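Local coordinates for protein iron aquisition yersiniabactin synthesis enzyme, YbtT (Escherichia coli, PDB 6BA9) that acts as a low-specificity type II thioesterase that maintains production of the metallophore yersiniabactin by the NRPS/PKS pathway, at residues A23-S27 / G50-L54. The protein carries 1 engineered substitution. Residues are numbered along the deposited sequence; the frame is centred on the assembly and turned at random.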
loop_
_atom_site.group_PDB
_atom_site.type_symbol
_atom_site.label_atom_id
_atom_site.label_comp_id
_atom_site.label_asym_id
_atom_site.label_seq_id
_atom_site.Cartn_x
_atom_site.Cartn_y
_atom_site.Cartn_z
ATOM N N ALA A 23 -0.527 -7.091 1.439
ATOM C CA ALA A 23 -0.739 -8.091 2.485
ATOM C C ALA A 23 0.366 -9.135 2.423
ATOM O O ALA A 23 0.733 -9.613 1.345
ATOM C CB ALA A 23 -2.093 -8.771 2.294
ATOM N N GLY A 24 0.905 -9.476 3.589
ATOM C CA GLY A 24 2.057 -10.335 3.667
ATOM C C GLY A 24 3.359 -9.642 3.360
ATOM O O GLY A 24 4.421 -10.284 3.420
ATOM N N GLY A 25 3.326 -8.355 3.028
ATOM C CA GLY A 25 4.546 -7.641 2.732
ATOM C C GLY A 25 5.393 -7.400 3.969
ATOM O O GLY A 25 4.919 -7.384 5.108
ATOM N N SER A 26 6.683 -7.183 3.722
ATOM C CA SER A 26 7.665 -6.893 4.764
ATOM C C SER A 26 8.868 -6.284 4.064
ATOM O O SER A 26 8.903 -6.198 2.839
ATOM C CB SER A 26 8.048 -8.148 5.539
ATOM O OG SER A 26 8.742 -9.060 4.693
ATOM N N SER A 27 9.866 -5.866 4.843
ATOM C CA SER A 27 10.965 -5.120 4.238
ATOM C C SER A 27 11.707 -5.931 3.184
ATOM O O SER A 27 12.156 -5.365 2.178
ATOM C CB SER A 27 11.923 -4.574 5.297
ATOM O OG SER A 27 12.535 -5.612 6.004
ATOM N N GLY A 50 3.866 -7.000 13.784
ATOM C CA GLY A 50 3.992 -8.439 13.831
ATOM C C GLY A 50 5.202 -8.995 13.116
ATOM O O GLY A 50 5.396 -10.219 13.139
ATOM N N ARG A 51 5.995 -8.165 12.448
ATOM C CA ARG A 51 7.142 -8.644 11.698
ATOM C C ARG A 51 8.227 -7.582 11.723
ATOM O O ARG A 51 8.001 -6.438 12.138
ATOM C CB ARG A 51 6.761 -8.952 10.248
ATOM C CG ARG A 51 6.441 -7.699 9.423
ATOM C CD ARG A 51 5.243 -7.894 8.468
ATOM N NE ARG A 51 3.973 -7.906 9.202
ATOM C CZ ARG A 51 2.797 -8.237 8.678
ATOM N NH1 ARG A 51 2.707 -8.623 7.403
ATOM N NH2 ARG A 51 1.720 -8.213 9.439
ATOM N N ASP A 52 9.397 -7.954 11.215
ATOM C CA ASP A 52 10.551 -7.044 11.109
ATOM C C ASP A 52 10.838 -6.477 12.502
ATOM O O ASP A 52 10.821 -7.250 13.472
ATOM C CB ASP A 52 10.339 -6.028 10.000
ATOM C CG ASP A 52 10.208 -6.663 8.628
ATOM O OD1 ASP A 52 10.661 -7.810 8.400
ATOM O OD2 ASP A 52 9.613 -6.001 7.746
ATOM N N ARG A 53 11.060 -5.172 12.656
ATOM C CA ARG A 53 11.361 -4.610 13.974
ATOM C C ARG A 53 10.157 -4.626 14.902
ATOM O O ARG A 53 10.303 -4.286 16.083
ATOM C CB ARG A 53 11.840 -3.159 13.828
ATOM C CG ARG A 53 13.091 -3.036 13.009
ATOM C CD ARG A 53 13.437 -1.587 12.722
ATOM N NE ARG A 53 14.621 -1.508 11.874
ATOM C CZ ARG A 53 15.146 -0.382 11.404
ATOM N NH1 ARG A 53 14.599 0.797 11.695
ATOM N NH2 ARG A 53 16.227 -0.438 10.637
ATOM N N LEU A 54 8.968 -4.960 14.389
ATOM C CA LEU A 54 7.729 -4.986 15.149
ATOM C C LEU A 54 7.255 -6.408 15.411
ATOM O O LEU A 54 6.068 -6.640 15.664
ATOM C CB LEU A 54 6.639 -4.195 14.429
ATOM C CG LEU A 54 6.988 -2.729 14.141
ATOM C CD1 LEU A 54 5.775 -2.027 13.518
ATOM C CD2 LEU A 54 7.476 -1.954 15.358
HETATM O O HOH W 1 11.529 -8.619 5.915
#
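Asp52 and Arg51 both reach from loop 50-54 to loop 23-27, joining two of the loops that follow strands 42-46 and 16-20 of this alpha/beta-hydrolase fold. Asp52 turns its carboxylate toward the backbone N-H of Ser27, which is 3-10 in conformation. Ser27 N donates to Asp52 OD2 on its syn side at 2.9 Å, nearly straight at 165° although tilted 22° from the carboxylate plane, while Ser26 CB lies 3.5 Å from the same Asp52 OD2. Arg51 runs alongside: its chi2 of -140° lays Arg51 CD 3.4 Å from Gly25 O, and the bend at chi3 turns the guanidinium so that Gly24 CA lies at its edge. Arg51 NH1 gives Gly25 O only a weak hydrogen bond, 3.4 Å; the stronger partner of that nitrogen is Asp168 of helix 155-174, in a salt bridge. Asp168 also accepts from Gly24 N, tying both loops to the helix, and Arg51 NH2 is held by Pro49 O. Within 50-54, Gly50 and Arg51 both face Leu54 in a G1 beta bulge, which Asp52 directly follows. A water bridges the two loops at Asp52: it donates to Asp52 OD1 at 2.8 Å and is hydrogen-bonded to Ser26 OG and Ser27 OG.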